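Local coordinates for protein acyl-CoA dehydrogenase (Bacillus anthracis, PDB 3OWA) that binds FAD and probably catalyses the flavin-dependent alpha,beta-dehydrogenation of acyl-CoA thioesters, as other acyl-CoA dehydrogenases do, at residues E45-N50 and G75-L80; V127-E132 and A349-I354; E309-M314 and K588-E593; A497-N502 and A545-T550. All coordinates share one frame; numbering follows the deposited sequence.

Contact 1: residues E45-N50 and G75-L80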
loop_
_atom_site.group_PDB
_atom_site.type_symbol
_atom_site.label_atom_id
_atom_site.label_comp_id
_atom_site.label_asym_id
_atom_site.label_seq_id
_atom_site.Cartn_x
_atom_site.Cartn_y
_atom_site.Cartn_z
ATOM N N GLU A 45 -24.097 10.520 -12.201
ATOM C CA GLU A 45 -24.281 9.712 -11.002
ATOM C C GLU A 45 -25.522 8.813 -11.064
ATOM O O GLU A 45 -25.436 7.630 -10.738
ATOM C CB GLU A 45 -24.371 10.615 -9.753
ATOM C CG GLU A 45 -24.514 9.823 -8.476
ATOM C CD GLU A 45 -24.108 10.631 -7.256
ATOM O OE1 GLU A 45 -23.166 10.204 -6.566
ATOM O OE2 GLU A 45 -24.727 11.697 -7.018
ATOM N N ASP A 46 -26.652 9.366 -11.482
ATOM C CA ASP A 46 -27.886 8.594 -11.622
ATOM C C ASP A 46 -27.749 7.482 -12.664
ATOM O O ASP A 46 -28.181 6.347 -12.429
ATOM C CB ASP A 46 -29.023 9.502 -12.045
ATOM C CG ASP A 46 -29.475 10.455 -10.925
ATOM O OD1 ASP A 46 -29.139 10.217 -9.737
ATOM O OD2 ASP A 46 -30.184 11.431 -11.243
ATOM N N PHE A 47 -27.174 7.812 -13.815
ATOM C CA PHE A 47 -26.855 6.790 -14.812
ATOM C C PHE A 47 -26.045 5.641 -14.180
ATOM O O PHE A 47 -26.467 4.495 -14.240
ATOM C CB PHE A 47 -26.107 7.366 -16.027
ATOM C CG PHE A 47 -25.603 6.299 -16.972
ATOM C CD1 PHE A 47 -24.253 6.017 -17.065
ATOM C CD2 PHE A 47 -26.497 5.545 -17.733
ATOM C CE1 PHE A 47 -23.786 5.006 -17.931
ATOM C CE2 PHE A 47 -26.035 4.535 -18.615
ATOM C CZ PHE A 47 -24.691 4.277 -18.696
ATOM N N ILE A 48 -24.913 5.964 -13.554
ATOM C CA ILE A 48 -24.024 4.957 -12.955
ATOM C C ILE A 48 -24.742 4.102 -11.875
ATOM O O ILE A 48 -24.740 2.860 -11.931
ATOM C CB ILE A 48 -22.672 5.574 -12.447
ATOM C CG1 ILE A 48 -21.639 5.601 -13.579
ATOM C CG2 ILE A 48 -22.024 4.646 -11.433
ATOM C CD1 ILE A 48 -21.850 6.635 -14.593
ATOM N N VAL A 49 -25.453 4.765 -10.962
ATOM C CA VAL A 49 -26.114 4.091 -9.862
ATOM C C VAL A 49 -27.327 3.285 -10.342
ATOM O O VAL A 49 -27.498 2.127 -9.961
ATOM C CB VAL A 49 -26.518 5.122 -8.744
ATOM C CG1 VAL A 49 -27.497 4.520 -7.737
ATOM C CG2 VAL A 49 -25.309 5.655 -8.024
ATOM N N ASN A 50 -28.207 3.916 -11.118
ATOM C CA ASN A 50 -29.394 3.251 -11.621
ATOM C C ASN A 50 -29.130 2.190 -12.709
ATOM O O ASN A 50 -29.758 1.146 -12.681
ATOM C CB ASN A 50 -30.431 4.269 -12.106
ATOM C CG ASN A 50 -30.910 5.181 -10.985
ATOM O OD1 ASN A 50 -30.829 4.825 -9.814
ATOM N ND2 ASN A 50 -31.434 6.347 -11.342
ATOM N N GLY A 75 -24.005 7.022 -24.250
ATOM C CA GLY A 75 -23.932 7.827 -25.477
ATOM C C GLY A 75 -25.199 8.649 -25.725
ATOM O O GLY A 75 -25.116 9.815 -26.087
ATOM N N GLU A 76 -26.360 8.044 -25.478
ATOM C CA GLU A 76 -27.648 8.705 -25.655
ATOM C C GLU A 76 -27.855 9.818 -24.662
ATOM O O GLU A 76 -28.660 10.722 -24.900
ATOM C CB GLU A 76 -28.823 7.718 -25.572
ATOM C CG GLU A 76 -28.959 6.858 -26.818
ATOM C CD GLU A 76 -29.801 5.590 -26.603
ATOM O OE1 GLU A 76 -30.047 5.204 -25.427
ATOM O OE2 GLU A 76 -30.205 4.972 -27.624
ATOM N N LEU A 77 -27.119 9.789 -23.549
ATOM C CA LEU A 77 -27.273 10.868 -22.572
ATOM C C LEU A 77 -26.261 11.999 -22.810
ATOM O O LEU A 77 -26.180 12.946 -22.027
ATOM C CB LEU A 77 -27.186 10.324 -21.140
ATOM C CG LEU A 77 -28.294 9.362 -20.729
ATOM C CD1 LEU A 77 -27.917 8.644 -19.451
ATOM C CD2 LEU A 77 -29.617 10.126 -20.572
ATOM N N GLY A 78 -25.473 11.880 -23.871
ATOM C CA GLY A 78 -24.428 12.868 -24.135
ATOM C C GLY A 78 -23.132 12.649 -23.365
ATOM O O GLY A 78 -22.187 13.424 -23.526
ATOM N N LEU A 79 -23.066 11.600 -22.540
ATOM C CA LEU A 79 -21.851 11.289 -21.737
ATOM C C LEU A 79 -20.608 10.784 -22.492
ATOM O O LEU A 79 -19.507 10.701 -21.918
ATOM C CB LEU A 79 -22.199 10.324 -20.583
ATOM C CG LEU A 79 -23.360 10.776 -19.671
ATOM C CD1 LEU A 79 -23.708 9.730 -18.607
ATOM C CD2 LEU A 79 -23.083 12.136 -19.020
ATOM N N LEU A 80 -20.751 10.459 -23.770
ATOM C CA LEU A 80 -19.594 10.092 -24.565
ATOM C C LEU A 80 -19.106 11.204 -25.473
ATOM O O LEU A 80 -18.102 11.042 -26.170
ATOM C CB LEU A 80 -19.917 8.868 -25.425
ATOM C CG LEU A 80 -20.212 7.543 -24.714
ATOM C CD1 LEU A 80 -20.081 6.432 -25.730
ATOM C CD2 LEU A 80 -19.246 7.302 -23.587
#
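The ring of Phe-47 meets two leucine methyls, and both approach it obliquely. Leu-77 CD1 comes to one ortho carbon, 3.8 Å from Phe-47 CD2. Leu-79 CD1 comes to the other ortho carbon, 4.1 Å from Phe-47 CD1. Both methyls lie on the same side of the ring plane, one beside each ortho carbon. Leu-77 CD1 also lies 4.1 Å from Phe-47 CB, so this methyl touches the ring and its stem together. Phe-47 CG is anti to the backbone N (chi1 172°), which carries the ring out from helix 35-52 toward the end of helix 64-76. Leu-79 and Phe-47 slide past each other in opposite directions.

The 75-80 segment is the C-terminal end of a helix followed by a turn. Gly-78 takes up the positive phi that ends the helix and closes a Schellman motif. Its N bonds back to Gly-75 O at 3.0 Å. The turn puts Leu-77 and Leu-79, one on each side of Gly-78 in sequence, against the same aromatic ring. Both segments belong to the N-terminal domain of the acyl-CoA dehydrogenase family, which is helical here. Helix 95-105 adds to this core: Phe-105 packs on Phe-47 and Ile-101 on Leu-79. Phe-47 and Leu-79 are buried, whereas Leu-77 is exposed and forms the outer part of the contact. The carbonyl O of Leu-79 is hydrogen-bonded to His-115 NE2 of helix 110-122.

Contact 2: residues V127-E132 and A349-I354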
loop_
_atom_site.group_PDB
_atom_site.type_symbol
_atom_site.label_atom_id
_atom_site.label_comp_id
_atom_site.label_asym_id
_atom_site.label_seq_id
_atom_site.Cartn_x
_atom_site.Cartn_y
_atom_site.Cartn_z
ATOM N N VAL A 127 -10.054 14.322 -32.078
ATOM C CA VAL A 127 -10.519 15.654 -31.696
ATOM C C VAL A 127 -9.407 16.714 -31.817
ATOM O O VAL A 127 -9.619 17.790 -32.387
ATOM C CB VAL A 127 -11.127 15.684 -30.251
ATOM C CG1 VAL A 127 -11.506 17.135 -29.848
ATOM C CG2 VAL A 127 -12.358 14.754 -30.143
ATOM N N LEU A 128 -8.233 16.411 -31.296
ATOM C CA LEU A 128 -7.166 17.389 -31.192
ATOM C C LEU A 128 -6.257 17.438 -32.400
ATOM O O LEU A 128 -5.729 18.506 -32.713
ATOM C CB LEU A 128 -6.333 17.153 -29.931
ATOM C CG LEU A 128 -7.137 17.229 -28.628
ATOM C CD1 LEU A 128 -6.239 16.988 -27.443
ATOM C CD2 LEU A 128 -7.836 18.562 -28.465
ATOM N N PHE A 129 -6.050 16.301 -33.066
ATOM C CA PHE A 129 -5.073 16.246 -34.148
ATOM C C PHE A 129 -5.608 15.729 -35.459
ATOM O O PHE A 129 -4.865 15.610 -36.418
ATOM C CB PHE A 129 -3.848 15.446 -33.706
ATOM C CG PHE A 129 -3.183 16.020 -32.488
ATOM C CD1 PHE A 129 -2.421 17.193 -32.590
ATOM C CD2 PHE A 129 -3.352 15.434 -31.240
ATOM C CE1 PHE A 129 -1.818 17.750 -31.478
ATOM C CE2 PHE A 129 -2.745 15.981 -30.129
ATOM C CZ PHE A 129 -1.980 17.153 -30.239
ATOM N N GLY A 130 -6.901 15.424 -35.522
ATOM C CA GLY A 130 -7.486 14.965 -36.795
ATOM C C GLY A 130 -7.628 16.125 -37.783
ATOM O O GLY A 130 -7.833 17.270 -37.366
ATOM N N ASN A 131 -7.524 15.839 -39.085
ATOM C CA ASN A 131 -7.841 16.842 -40.091
ATOM C C ASN A 131 -9.352 16.863 -40.258
ATOM O O ASN A 131 -10.053 16.007 -39.699
ATOM C CB ASN A 131 -7.134 16.583 -41.429
ATOM C CG ASN A 131 -7.541 15.269 -42.076
ATOM O OD1 ASN A 131 -8.703 14.863 -42.051
ATOM N ND2 ASN A 131 -6.585 14.612 -42.683
ATOM N N GLU A 132 -9.842 17.829 -41.040
ATOM C CA GLU A 132 -11.263 18.082 -41.156
ATOM C C GLU A 132 -12.010 16.839 -41.583
ATOM O O GLU A 132 -13.085 16.542 -41.058
ATOM C CB GLU A 132 -11.522 19.210 -42.167
ATOM C CG GLU A 132 -12.989 19.650 -42.274
ATOM C CD GLU A 132 -13.537 20.277 -40.973
ATOM O OE1 GLU A 132 -12.751 20.588 -40.044
ATOM O OE2 GLU A 132 -14.769 20.466 -40.895
ATOM N N ALA A 349 -4.930 24.421 -30.548
ATOM C CA ALA A 349 -4.912 25.358 -29.427
ATOM C C ALA A 349 -5.476 24.766 -28.121
ATOM O O ALA A 349 -5.033 25.154 -27.045
ATOM C CB ALA A 349 -5.615 26.681 -29.782
ATOM N N VAL A 350 -6.451 23.857 -28.219
ATOM C CA VAL A 350 -6.970 23.135 -27.043
ATOM C C VAL A 350 -5.828 22.312 -26.434
ATOM O O VAL A 350 -5.562 22.401 -25.244
ATOM C CB VAL A 350 -8.197 22.215 -27.373
ATOM C CG1 VAL A 350 -8.835 21.664 -26.087
ATOM C CG2 VAL A 350 -9.247 22.947 -28.215
ATOM N N ALA A 351 -5.131 21.549 -27.266
ATOM C CA ALA A 351 -3.976 20.754 -26.814
ATOM C C ALA A 351 -2.903 21.609 -26.102
ATOM O O ALA A 351 -2.432 21.233 -25.024
ATOM C CB ALA A 351 -3.374 19.951 -27.983
ATOM N N ALA A 352 -2.541 22.756 -26.688
ATOM C CA ALA A 352 -1.574 23.669 -26.070
ATOM C C ALA A 352 -2.096 24.288 -24.773
ATOM O O ALA A 352 -1.328 24.555 -23.876
ATOM C CB ALA A 352 -1.148 24.754 -27.051
ATOM N N SER A 353 -3.409 24.476 -24.658
ATOM C CA SER A 353 -4.018 25.050 -23.449
ATOM C C SER A 353 -3.842 24.149 -22.239
ATOM O O SER A 353 -3.858 24.621 -21.104
ATOM C CB SER A 353 -5.518 25.317 -23.631
ATOM O OG SER A 353 -5.768 26.375 -24.547
ATOM N N ILE A 354 -3.697 22.845 -22.476
ATOM C CA ILE A 354 -3.409 21.931 -21.374
ATOM C C ILE A 354 -1.936 21.602 -21.264
ATOM O O ILE A 354 -1.450 21.484 -20.165
ATOM C CB ILE A 354 -4.260 20.641 -21.416
ATOM C CG1 ILE A 354 -4.031 19.797 -20.155
ATOM C CG2 ILE A 354 -4.008 19.867 -22.698
ATOM C CD1 ILE A 354 -4.501 20.494 -18.822
#
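This is a small apolar contact between the last turn of helix 124-129 and the short helix 348-355. It joins the N-terminal domain to the C-terminal helical domain. The backbones come close, with CA of Leu-128 and CA of Ala-351 6.4 Å apart.

Leu-128 is central and spreads its two methyls over neighbouring residues. Its CD2 rests on Val-350, 3.8 Å from Val-350 CB, and the two side chains cross at about a right angle. Its CD1 is 4.2 Å from Ala-351 CB. Phe-129 brings only the far end of its ring to the contact: Phe-129 CZ lies 3.9 Å from Ala-351 CB and approaches obliquely. Ala-351 CB thus receives both the leucine methyl and the ring tip, and its small size fits the close backbones. Within helix 348-355, Ser-353 OG bonds back to Ala-349 O at 2.9 Å. Ala-349 O thus takes two bonds, from Ser-353 OG and Ser-353 N on opposite faces of its plane.

Gly-130 then leaves helical geometry, and Asn-131 OD1 caps Gln-134 N at the start of helix 132-144. Helix 257-293 lines the contact through Ile-267 on Leu-128 and Asn-263 on both Phe-129 and Ala-351. Helix 305-336 packs on Val-350 through Phe-332 and Met-336.

Contact 3: residues E309-M314 and K588-E593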
loop_
_atom_site.group_PDB
_atom_site.type_symbol
_atom_site.label_atom_id
_atom_site.label_comp_id
_atom_site.label_asym_id
_atom_site.label_seq_id
_atom_site.Cartn_x
_atom_site.Cartn_y
_atom_site.Cartn_z
ATOM N N GLU A 309 -9.131 8.387 13.533
ATOM C CA GLU A 309 -7.894 8.895 12.969
ATOM C C GLU A 309 -7.721 8.451 11.487
ATOM O O GLU A 309 -7.360 9.277 10.642
ATOM C CB GLU A 309 -6.689 8.442 13.805
ATOM C CG GLU A 309 -5.370 9.160 13.449
ATOM C CD GLU A 309 -4.131 8.565 14.146
ATOM O OE1 GLU A 309 -3.160 9.333 14.374
ATOM O OE2 GLU A 309 -4.120 7.346 14.484
ATOM N N LYS A 310 -7.972 7.176 11.179
ATOM C CA LYS A 310 -7.871 6.701 9.792
ATOM C C LYS A 310 -8.818 7.495 8.894
ATOM O O LYS A 310 -8.418 7.973 7.844
ATOM C CB LYS A 310 -8.186 5.204 9.675
ATOM C CG LYS A 310 -7.242 4.283 10.414
ATOM C CD LYS A 310 -7.780 2.858 10.294
ATOM C CE LYS A 310 -6.991 1.873 11.167
ATOM N NZ LYS A 310 -5.571 1.706 10.630
ATOM N N LEU A 311 -10.076 7.659 9.314
ATOM C CA LEU A 311 -11.037 8.436 8.535
ATOM C C LEU A 311 -10.621 9.870 8.283
ATOM O O LEU A 311 -10.823 10.380 7.170
ATOM C CB LEU A 311 -12.457 8.423 9.147
ATOM C CG LEU A 311 -13.290 7.133 9.021
ATOM C CD1 LEU A 311 -14.582 7.258 9.772
ATOM C CD2 LEU A 311 -13.620 6.770 7.522
ATOM N N ALA A 312 -10.052 10.526 9.294
ATOM C CA ALA A 312 -9.590 11.906 9.157
ATOM C C ALA A 312 -8.397 12.048 8.202
ATOM O O ALA A 312 -8.319 13.033 7.459
ATOM C CB ALA A 312 -9.247 12.500 10.550
ATOM N N ASN A 313 -7.460 11.100 8.240
ATOM C CA ASN A 313 -6.336 11.127 7.333
ATOM C C ASN A 313 -6.838 10.950 5.908
ATOM O O ASN A 313 -6.439 11.675 5.003
ATOM C CB ASN A 313 -5.323 10.010 7.668
ATOM C CG ASN A 313 -4.537 10.281 8.936
ATOM O OD1 ASN A 313 -4.425 11.416 9.371
ATOM N ND2 ASN A 313 -3.966 9.208 9.529
HETATM N N MSE A 314 -7.761 10.012 5.734
HETATM C CA MSE A 314 -8.316 9.709 4.415
HETATM C C MSE A 314 -9.002 10.946 3.846
HETATM O O MSE A 314 -8.771 11.296 2.685
HETATM C CB MSE A 314 -9.312 8.567 4.493
HETATM C CG MSE A 314 -8.634 7.212 4.825
HETATM SE SE MSE A 314 -9.987 5.979 5.513
HETATM C CE MSE A 314 -10.940 5.618 3.878
ATOM N N LYS A 588 -17.463 14.859 12.005
ATOM C CA LYS A 588 -18.345 15.347 10.940
ATOM C C LYS A 588 -18.492 14.344 9.760
ATOM O O LYS A 588 -19.569 14.198 9.161
ATOM C CB LYS A 588 -17.854 16.680 10.415
ATOM C CG LYS A 588 -18.883 17.332 9.481
ATOM C CD LYS A 588 -18.518 18.729 9.117
ATOM C CE LYS A 588 -19.742 19.472 8.599
ATOM N NZ LYS A 588 -19.345 20.868 8.269
ATOM N N ILE A 589 -17.403 13.646 9.441
ATOM C CA ILE A 589 -17.447 12.579 8.434
ATOM C C ILE A 589 -18.430 11.496 8.863
ATOM O O ILE A 589 -19.273 11.085 8.078
ATOM C CB ILE A 589 -16.047 11.969 8.256
ATOM C CG1 ILE A 589 -15.171 13.006 7.561
ATOM C CG2 ILE A 589 -16.130 10.605 7.463
ATOM C CD1 ILE A 589 -13.730 12.660 7.580
ATOM N N LEU A 590 -18.335 11.074 10.125
ATOM C CA LEU A 590 -19.205 10.032 10.662
ATOM C C LEU A 590 -20.648 10.508 10.825
ATOM O O LEU A 590 -21.576 9.706 10.746
ATOM C CB LEU A 590 -18.693 9.517 11.995
ATOM C CG LEU A 590 -17.395 8.738 11.882
ATOM C CD1 LEU A 590 -16.723 8.663 13.261
ATOM C CD2 LEU A 590 -17.663 7.345 11.257
ATOM N N GLU A 591 -20.821 11.807 11.051
ATOM C CA GLU A 591 -22.166 12.399 11.138
ATOM C C GLU A 591 -22.872 12.388 9.766
ATOM O O GLU A 591 -24.023 11.975 9.662
ATOM C CB GLU A 591 -22.075 13.818 11.703
ATOM C CG GLU A 591 -23.381 14.575 11.662
ATOM C CD GLU A 591 -24.398 14.050 12.673
ATOM O OE1 GLU A 591 -24.271 14.394 13.875
ATOM O OE2 GLU A 591 -25.328 13.307 12.265
ATOM N N ASP A 592 -22.164 12.829 8.725
ATOM C CA ASP A 592 -22.696 12.865 7.350
ATOM C C ASP A 592 -22.613 11.515 6.633
ATOM O O ASP A 592 -23.264 11.317 5.618
ATOM C CB ASP A 592 -21.981 13.952 6.523
ATOM C CG ASP A 592 -22.136 15.367 7.129
ATOM O OD1 ASP A 592 -23.094 15.606 7.912
ATOM O OD2 ASP A 592 -21.286 16.247 6.830
ATOM N N GLU A 593 -21.806 10.598 7.162
ATOM C CA GLU A 593 -21.495 9.293 6.495
ATOM C C GLU A 593 -21.046 9.442 5.046
ATOM O O GLU A 593 -21.468 8.680 4.162
ATOM C CB GLU A 593 -22.657 8.295 6.595
ATOM C CG GLU A 593 -22.919 7.785 7.998
ATOM C CD GLU A 593 -23.988 6.708 8.036
ATOM O OE1 GLU A 593 -23.829 5.762 8.830
ATOM O OE2 GLU A 593 -24.982 6.808 7.273
#
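Leu-311 of helix 305-336 packs on Ile-589 and Leu-590 of helix 578-592, and the two helix segments cross nearly perpendicularly, at 91°. Their axes stay 10.6 Å apart, so large side chains bridge the gap. The tight spot is between the leucines. Leu-311 CD1 and Leu-590 CD2 are 3.4 Å apart, closer than usual for two methyls. The same Leu-311 methyl is 3.8 Å from Leu-590 CG, and the two side chains meet at about a right angle.

Ile-589 fits less closely. Its CG1 is anti to the carbonyl carbon (chi1 -70°), and the CD1 beyond it extends to the backbone of helix 305-336, where it lies 3.7 Å from Leu-311 O. Its other branch is more distant: Ile-589 CG2 is 4.4 Å from Leu-311 CD1. Ala-312 receives only marginal contact, its CA lying 4.5 Å from Ile-589 CD1.

The polar residues lie around this apolar centre. Asn-313 OD1 is hydrogen-bonded to Lys-582 NZ on helix 578-592, a second tie between the same two helices. Lys-310 forms salt bridges with Glu-378 and with Glu-412 of the second subunit, so one side of helix 305-336 faces the dimer partner. Glu-591 is on the exposed outer side of helix 578-592, which ends at Asp-592; Glu-593, with positive phi, is the first residue to leave it.

The side chain of Leu-311 is about 10 Å from a bound FAD. The side chains that meet are apolar, and one methyl also touches a backbone carbonyl, so cohesion there comes from burial and shape, while charged and amide groups at the margins supply directional bonds.

Contact 4: residues A497-N502 and A545-T550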
loop_
_atom_site.group_PDB
_atom_site.type_symbol
_atom_site.label_atom_id
_atom_site.label_comp_id
_atom_site.label_asym_id
_atom_site.label_seq_id
_atom_site.Cartn_x
_atom_site.Cartn_y
_atom_site.Cartn_z
ATOM N N ALA A 497 10.730 16.456 -6.941
ATOM C CA ALA A 497 9.370 16.205 -7.431
ATOM C C ALA A 497 8.375 16.035 -6.302
ATOM O O ALA A 497 7.264 16.554 -6.390
ATOM C CB ALA A 497 9.344 14.997 -8.365
ATOM N N ASP A 498 8.769 15.341 -5.236
ATOM C CA ASP A 498 7.899 15.148 -4.064
ATOM C C ASP A 498 7.687 16.458 -3.305
ATOM O O ASP A 498 6.577 16.729 -2.827
ATOM C CB ASP A 498 8.467 14.071 -3.122
ATOM C CG ASP A 498 8.506 12.664 -3.777
ATOM O OD1 ASP A 498 7.796 12.435 -4.792
ATOM O OD2 ASP A 498 9.238 11.767 -3.271
ATOM N N ILE A 499 8.746 17.271 -3.199
ATOM C CA ILE A 499 8.581 18.591 -2.634
ATOM C C ILE A 499 7.562 19.429 -3.424
ATOM O O ILE A 499 6.663 20.053 -2.843
ATOM C CB ILE A 499 9.936 19.371 -2.485
ATOM C CG1 ILE A 499 10.795 18.703 -1.424
ATOM C CG2 ILE A 499 9.648 20.843 -2.117
ATOM C CD1 ILE A 499 12.234 19.202 -1.357
ATOM N N VAL A 500 7.716 19.455 -4.745
ATOM C CA VAL A 500 6.855 20.284 -5.571
ATOM C C VAL A 500 5.415 19.752 -5.467
ATOM O O VAL A 500 4.446 20.538 -5.396
ATOM C CB VAL A 500 7.331 20.270 -7.051
ATOM C CG1 VAL A 500 6.337 21.023 -7.962
ATOM C CG2 VAL A 500 8.772 20.842 -7.161
ATOM N N SER A 501 5.274 18.427 -5.436
ATOM C CA SER A 501 3.946 17.839 -5.381
ATOM C C SER A 501 3.256 18.221 -4.048
ATOM O O SER A 501 2.116 18.684 -4.034
ATOM C CB SER A 501 4.021 16.332 -5.504
ATOM O OG SER A 501 2.703 15.827 -5.402
ATOM N N ASN A 502 3.960 18.055 -2.939
ATOM C CA ASN A 502 3.396 18.431 -1.641
ATOM C C ASN A 502 3.055 19.896 -1.577
ATOM O O ASN A 502 2.005 20.261 -1.075
ATOM C CB ASN A 502 4.343 18.052 -0.501
ATOM C CG ASN A 502 4.145 16.618 -0.046
ATOM O OD1 ASN A 502 3.199 15.939 -0.449
ATOM N ND2 ASN A 502 5.038 16.152 0.787
ATOM N N ALA A 545 11.840 16.692 5.376
ATOM C CA ALA A 545 12.647 15.463 5.268
ATOM C C ALA A 545 13.226 15.231 3.868
ATOM O O ALA A 545 14.348 14.738 3.742
ATOM C CB ALA A 545 11.855 14.232 5.725
ATOM N N HIS A 546 12.443 15.532 2.823
ATOM C CA HIS A 546 12.942 15.414 1.443
ATOM C C HIS A 546 14.093 16.386 1.186
ATOM O O HIS A 546 15.042 16.040 0.484
ATOM C CB HIS A 546 11.834 15.665 0.412
ATOM C CG HIS A 546 10.845 14.545 0.321
ATOM N ND1 HIS A 546 11.230 13.230 0.205
ATOM C CD2 HIS A 546 9.490 14.542 0.325
ATOM C CE1 HIS A 546 10.153 12.463 0.145
ATOM N NE2 HIS A 546 9.084 13.235 0.217
ATOM N N ALA A 547 13.976 17.596 1.731
ATOM C CA ALA A 547 15.023 18.608 1.558
ATOM C C ALA A 547 16.306 18.205 2.264
ATOM O O ALA A 547 17.373 18.293 1.678
ATOM C CB ALA A 547 14.542 19.991 2.032
ATOM N N LYS A 548 16.196 17.758 3.514
ATOM C CA LYS A 548 17.349 17.273 4.279
ATOM C C LYS A 548 18.112 16.181 3.548
ATOM O O LYS A 548 19.334 16.258 3.447
ATOM C CB LYS A 548 16.934 16.720 5.654
ATOM C CG LYS A 548 16.631 17.783 6.687
ATOM C CD LYS A 548 16.551 17.177 8.095
ATOM C CE LYS A 548 15.841 18.142 9.066
ATOM N NZ LYS A 548 16.115 17.812 10.508
ATOM N N GLU A 549 17.393 15.163 3.062
ATOM C CA GLU A 549 18.019 14.060 2.321
ATOM C C GLU A 549 18.745 14.566 1.078
ATOM O O GLU A 549 19.853 14.122 0.767
ATOM C CB GLU A 549 16.999 12.963 1.912
ATOM C CG GLU A 549 17.691 11.764 1.225
ATOM C CD GLU A 549 16.735 10.628 0.828
ATOM O OE1 GLU A 549 15.922 10.802 -0.098
ATOM O OE2 GLU A 549 16.813 9.538 1.432
ATOM N N THR A 550 18.122 15.503 0.374
ATOM C CA THR A 550 18.754 16.081 -0.811
ATOM C C THR A 550 19.986 16.937 -0.469
ATOM O O THR A 550 20.985 16.862 -1.172
ATOM C CB THR A 550 17.774 16.878 -1.630
ATOM O OG1 THR A 550 16.654 16.042 -1.947
ATOM C CG2 THR A 550 18.430 17.335 -2.924
#
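Helices 490-520 and 526-554 run nearly antiparallel here, with 159° between their directions and 9.8 Å between the axes of the two segments. Their CA atoms come nearest at Ile-499 and His-546, 6.8 Å apart.

His-546 is the main side chain. Asp-498 CB sits over one face of its ring in a CH-pi contact, 3.8 Å from the His-546 ring centroid and offset toward the rim near NE2. The carboxylate is turned 53° from the ring plane. Asp-498 OD2 also lies 3.6 Å from His-546 CE1, without a hydrogen bond, while Asp-498 OD1 makes a salt bridge to Arg-415 of helix 411-427. On the ring's other nitrogen, His-546 ND1 has a weak hydrogen bond to Asn-495 OD1. Ile-499 runs alongside His-546 in the opposite direction, with Ile-499 CG1 3.7 Å from His-546 CB. With chi1 at -68°, Ile-499 points CG1 away from its own carbonyl carbon and sends CD1 to Ala-547 CB at 4.2 Å. Thr-550 OG1 donates to His-546 O at 2.9 Å.

Such antiparallel packing of long consecutive helices is characteristic of a helical bundle, here within the C-terminal helical part of this acyl-CoA dehydrogenase.

Overall arrangement
Contacts 1, 2 and 4 follow one another along the chain. Contact 3 overlaps this order: its segments alternate with those of contact 2, and contact 4 is nested inside the loop it closes. Contact 1 lies within the N-terminal domain, and contact 2 ties that domain to the C-terminal helices. Contacts 2 and 3 both involve helix 257-293 as a neighbour, yet their centres are 42 Å apart on opposite sides of the chain's centre. Helix 526-554 carries a segment of contact 4 and packs beside contact 3. Contacts 1 and 4 pack helices within one region; contacts 2 and 3 bridge parts of the chain over 200 residues apart, and contact 3 fixes the last helix to helix 305-336.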